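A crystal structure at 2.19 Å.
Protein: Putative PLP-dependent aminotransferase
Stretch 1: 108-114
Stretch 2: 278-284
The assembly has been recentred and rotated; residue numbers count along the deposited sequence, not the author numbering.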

ATOM      1  N   SER A 108      10.641  21.142  20.857  1.00 23.16           N
ATOM      2  CA  SER A 108      11.561  21.432  21.931  1.00 22.91           C
ATOM      3  C   SER A 108      12.997  21.172  21.482  1.00 21.95           C
ATOM      4  O   SER A 108      13.273  20.226  20.761  1.00 21.81           O
ATOM      5  CB  SER A 108      11.222  20.616  23.167  1.00 25.02           C
ATOM      6  OG  SER A 108       9.975  21.068  23.690  1.00 31.10           O
ATOM      7  N   ILE A 109      13.904  22.034  21.917  1.00 20.44           N
ATOM      8  CA  ILE A 109      15.303  21.966  21.521  1.00 21.06           C
ATOM      9  C   ILE A 109      16.017  20.741  22.092  1.00 22.09           C
ATOM     10  O   ILE A 109      17.021  20.324  21.534  1.00 22.82           O
ATOM     11  CB  ILE A 109      16.064  23.251  21.924  1.00 20.94           C
ATOM     12  CG1 ILE A 109      17.232  23.498  20.963  1.00 20.91           C
ATOM     13  CG2 ILE A 109      16.484  23.200  23.429  1.00 17.13           C
ATOM     14  CD1 ILE A 109      16.829  24.115  19.578  1.00 15.89           C
ATOM     15  N   ASP A 110      15.467  20.124  23.138  1.00 22.06           N
ATOM     16  CA  ASP A 110      16.127  18.980  23.781  1.00 23.17           C
ATOM     17  C   ASP A 110      15.578  17.595  23.474  1.00 24.64           C
ATOM     18  O   ASP A 110      16.354  16.678  23.195  1.00 23.29           O
ATOM     19  CB  ASP A 110      16.193  19.180  25.300  1.00 25.45           C
ATOM     20  CG  ASP A 110      14.841  19.494  25.930  1.00 24.37           C
ATOM     21  OD1 ASP A 110      13.787  19.517  25.238  1.00 34.37           O
ATOM     22  OD2 ASP A 110      14.860  19.732  27.138  1.00 27.51           O
ATOM     23  N   ASP A 111      14.254  17.421  23.534  1.00 26.60           N
ATOM     24  CA  ASP A 111      13.656  16.100  23.269  1.00 25.64           C
ATOM     25  C   ASP A 111      13.201  15.931  21.822  1.00 24.81           C
ATOM     26  O   ASP A 111      12.909  14.825  21.403  1.00 23.67           O
ATOM     27  CB  ASP A 111      12.546  15.727  24.282  1.00 26.20           C
ATOM     28  CG  ASP A 111      11.348  16.679  24.282  1.00 28.16           C
ATOM     29  OD1 ASP A 111      10.992  17.265  23.236  1.00 31.11           O
ATOM     30  OD2 ASP A 111      10.743  16.829  25.374  1.00 36.79           O
ATOM     31  N   TRP A 112      13.160  17.050  21.097  1.00 23.63           N
ATOM     32  CA  TRP A 112      12.836  17.138  19.668  1.00 22.58           C
ATOM     33  C   TRP A 112      11.449  16.659  19.314  1.00 23.02           C
ATOM     34  O   TRP A 112      11.185  16.289  18.178  1.00 23.39           O
ATOM     35  CB  TRP A 112      13.879  16.428  18.818  1.00 23.59           C
ATOM     36  CG  TRP A 112      15.273  16.743  19.235  1.00 25.94           C
ATOM     37  CD1 TRP A 112      15.714  17.902  19.802  1.00 23.14           C
ATOM     38  CD2 TRP A 112      16.416  15.896  19.103  1.00 23.76           C
ATOM     39  NE1 TRP A 112      17.061  17.824  20.048  1.00 24.96           N
ATOM     40  CE2 TRP A 112      17.519  16.602  19.627  1.00 28.97           C
ATOM     41  CE3 TRP A 112      16.615  14.601  18.607  1.00 24.16           C
ATOM     42  CZ2 TRP A 112      18.812  16.053  19.669  1.00 26.63           C
ATOM     43  CZ3 TRP A 112      17.883  14.064  18.640  1.00 24.78           C
ATOM     44  CH2 TRP A 112      18.972  14.793  19.176  1.00 26.22           C
ATOM     45  N   TYR A 113      10.560  16.659  20.296  1.00 22.23           N
ATOM     46  CA  TYR A 113       9.158  16.447  20.026  1.00 23.67           C
ATOM     47  C   TYR A 113       8.451  17.807  19.849  1.00 22.46           C
ATOM     48  O   TYR A 113       8.953  18.864  20.260  1.00 21.44           O
ATOM     49  CB  TYR A 113       8.469  15.677  21.159  1.00 21.76           C
ATOM     50  CG  TYR A 113       9.193  14.474  21.680  1.00 19.15           C
ATOM     51  CD1 TYR A 113       9.653  13.489  20.826  1.00 18.83           C
ATOM     52  CD2 TYR A 113       9.330  14.269  23.044  1.00 18.48           C
ATOM     53  CE1 TYR A 113      10.287  12.351  21.318  1.00 21.34           C
ATOM     54  CE2 TYR A 113       9.967  13.149  23.548  1.00 23.29           C
ATOM     55  CZ  TYR A 113      10.452  12.184  22.685  1.00 23.22           C
ATOM     56  OH  TYR A 113      11.061  11.044  23.199  1.00 24.95           O
HETATM   57  N   MSE A 114       7.269  17.739  19.258  1.00 22.13           N
HETATM   58  CA  MSE A 114       6.372  18.875  19.135  1.00 25.27           C
HETATM   59  C   MSE A 114       6.211  19.494  20.533  1.00 26.92           C
HETATM   60  O   MSE A 114       5.986  18.780  21.525  1.00 27.73           O
HETATM   61  CB  MSE A 114       5.043  18.409  18.482  1.00 24.31           C
HETATM   62  CG  MSE A 114       4.098  19.516  18.171  1.00 29.34           C
HETATM   63 SE   MSE A 114       2.816  19.094  16.849  0.75 14.11          SE
HETATM   64  CE  MSE A 114       2.235  17.392  17.694  1.00 14.78           C
ATOM     65  N   TRP A 278      28.874  18.076  21.500  1.00 27.46           N
ATOM     66  CA  TRP A 278      28.000  17.135  20.807  1.00 26.91           C
ATOM     67  C   TRP A 278      26.935  16.700  21.790  1.00 27.89           C
ATOM     68  O   TRP A 278      27.241  16.485  22.955  1.00 28.35           O
ATOM     69  CB  TRP A 278      28.768  15.919  20.318  1.00 26.14           C
ATOM     70  CG  TRP A 278      29.760  16.217  19.258  1.00 22.41           C
ATOM     71  CD1 TRP A 278      30.971  16.769  19.423  1.00 26.12           C
ATOM     72  CD2 TRP A 278      29.612  15.980  17.857  1.00 25.93           C
ATOM     73  NE1 TRP A 278      31.604  16.907  18.216  1.00 26.36           N
ATOM     74  CE2 TRP A 278      30.793  16.424  17.235  1.00 27.10           C
ATOM     75  CE3 TRP A 278      28.594  15.444  17.067  1.00 27.07           C
ATOM     76  CZ2 TRP A 278      30.993  16.345  15.865  1.00 29.48           C
ATOM     77  CZ3 TRP A 278      28.789  15.371  15.698  1.00 27.90           C
ATOM     78  CH2 TRP A 278      29.986  15.809  15.111  1.00 28.99           C
ATOM     79  N   GLN A 279      25.686  16.568  21.343  1.00 29.54           N
ATOM     80  CA  GLN A 279      24.636  16.123  22.265  1.00 29.93           C
ATOM     81  C   GLN A 279      23.576  15.216  21.688  1.00 27.34           C
ATOM     82  O   GLN A 279      23.172  15.329  20.517  1.00 25.73           O
ATOM     83  CB  GLN A 279      23.975  17.311  22.988  1.00 31.10           C
ATOM     84  CG  GLN A 279      23.142  18.185  22.150  1.00 37.04           C
ATOM     85  CD  GLN A 279      22.554  19.347  22.954  1.00 53.36           C
ATOM     86  OE1 GLN A 279      23.286  20.121  23.627  1.00 42.27           O
ATOM     87  NE2 GLN A 279      21.217  19.490  22.876  1.00 55.44           N
ATOM     88  N   LEU A 280      23.117  14.339  22.575  1.00 25.65           N
ATOM     89  CA  LEU A 280      22.153  13.311  22.274  1.00 26.82           C
ATOM     90  C   LEU A 280      20.755  13.783  22.646  1.00 25.15           C
ATOM     91  O   LEU A 280      20.591  14.811  23.318  1.00 23.78           O
ATOM     92  CB  LEU A 280      22.515  12.032  23.039  1.00 26.93           C
ATOM     93  CG  LEU A 280      23.926  11.504  22.739  1.00 29.10           C
ATOM     94  CD1 LEU A 280      24.379  10.546  23.824  1.00 26.95           C
ATOM     95  CD2 LEU A 280      23.989  10.854  21.358  1.00 21.00           C
ATOM     96  N   GLN A 281      19.749  13.038  22.198  1.00 23.49           N
ATOM     97  CA  GLN A 281      18.347  13.374  22.483  1.00 24.34           C
ATOM     98  C   GLN A 281      18.034  13.245  23.978  1.00 23.12           C
ATOM     99  O   GLN A 281      18.479  12.309  24.625  1.00 24.17           O
ATOM    100  CB  GLN A 281      17.441  12.456  21.666  1.00 24.63           C
ATOM    101  CG  GLN A 281      15.937  12.722  21.744  1.00 27.19           C
ATOM    102  CD  GLN A 281      15.174  11.802  20.771  1.00 25.02           C
ATOM    103  OE1 GLN A 281      15.681  10.747  20.404  1.00 22.58           O
ATOM    104  NE2 GLN A 281      13.978  12.201  20.360  1.00 23.45           N
ATOM    105  N   LYS A 282      17.272  14.174  24.528  1.00 23.61           N
ATOM    106  CA  LYS A 282      16.843  14.051  25.909  1.00 24.77           C
ATOM    107  C   LYS A 282      15.593  13.170  25.915  1.00 26.71           C
ATOM    108  O   LYS A 282      14.490  13.627  25.579  1.00 31.01           O
ATOM    109  CB  LYS A 282      16.575  15.417  26.527  1.00 22.43           C
ATOM    110  N   THR A 283      15.757  11.896  26.253  1.00 25.37           N
ATOM    111  CA  THR A 283      14.617  10.976  26.312  1.00 26.02           C
ATOM    112  C   THR A 283      14.862   9.822  27.286  1.00 25.78           C
ATOM    113  O   THR A 283      16.001   9.472  27.550  1.00 23.22           O
ATOM    114  CB  THR A 283      14.222  10.453  24.871  1.00 26.56           C
ATOM    115  OG1 THR A 283      13.020   9.679  24.951  1.00 28.33           O
ATOM    116  CG2 THR A 283      15.331   9.632  24.213  1.00 25.91           C
ATOM    117  N   GLU A 284      13.796   9.235  27.826  1.00 26.82           N
ATOM    118  CA  GLU A 284      13.942   8.156  28.817  1.00 28.77           C
ATOM    119  C   GLU A 284      14.345   6.818  28.187  1.00 26.96           C
ATOM    120  O   GLU A 284      14.975   6.005  28.823  1.00 28.54           O
ATOM    121  CB  GLU A 284      12.633   7.908  29.565  1.00 30.96           C
ATOM    122  CG  GLU A 284      12.030   9.072  30.322  1.00 41.04           C
ATOM    123  CD  GLU A 284      10.732   8.656  31.033  1.00 52.63           C
ATOM    124  OE1 GLU A 284      10.785   7.693  31.839  1.00 50.26           O
ATOM    125  OE2 GLU A 284       9.664   9.270  30.775  1.00 61.18           O
TER
HETATM  126  O   HOH W   1      19.077  16.856  23.332  1.00 23.00           O

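Two irregular loops, far apart in sequence, are joined here largely through backbone carbonyls of a tight turn, and one of these, Asp-110 O, serves twice. It accepts a nearly straight hydrogen bond from Lys-282 N (3.0 Å, 171°) and another from water 1, whose oxygen lies 2.7 Å from Asp-110 O and 2.5 Å from Leu-280 O. The water donates to both carbonyls, so two acceptors that could not bond each other are bridged.

The next carbonyl is read by a side chain. Gln-281, extended with chi1 and chi2 both t, carries its amide to the turn, where NE2 donates to Asp-111 O at 3.0 Å and 177°. The same residue also packs: its CB sits over one face of the Trp-112 ring, 3.8 Å from the centroid of the six-membered ring, in a CH-pi contact. Glutamine suits this place because its aliphatic part can cover an aromatic face while its amide satisfies a carbonyl beyond it. Trp-112 is buried, and its ring reaches across to the second loop; at the ring edge, CH2 lies 4.4 Å from Gln-279 O.

Farther along, Tyr-113 OH and Thr-283 OG1 share a hydrogen bond of 3.0 Å, a polar tie at the end of a buried aromatic side chain.

The first loop is braced from within. Asp-111 OD1 accepts from Tyr-113 N at 3.0 Å, and Asp-110 OD1 from Asp-111 N at 2.7 Å, so both aspartates spend a carboxylate oxygen on the turn's own amides. Trp-112 NE1 adds a weak bond to Ile-109 O (2.9 Å). Lys-282 points its CB toward the turn, 4.0 Å from Asp-110 CB; its hydrogen bonding here comes from the backbone, CB adds a packing contact, and nothing can be said of the chain beyond CB, which is unmodelled. Lys-282 O also lies 3.5 Å from Asp-111 CA in a CA-H...O contact. Together the loops bury 387 Å².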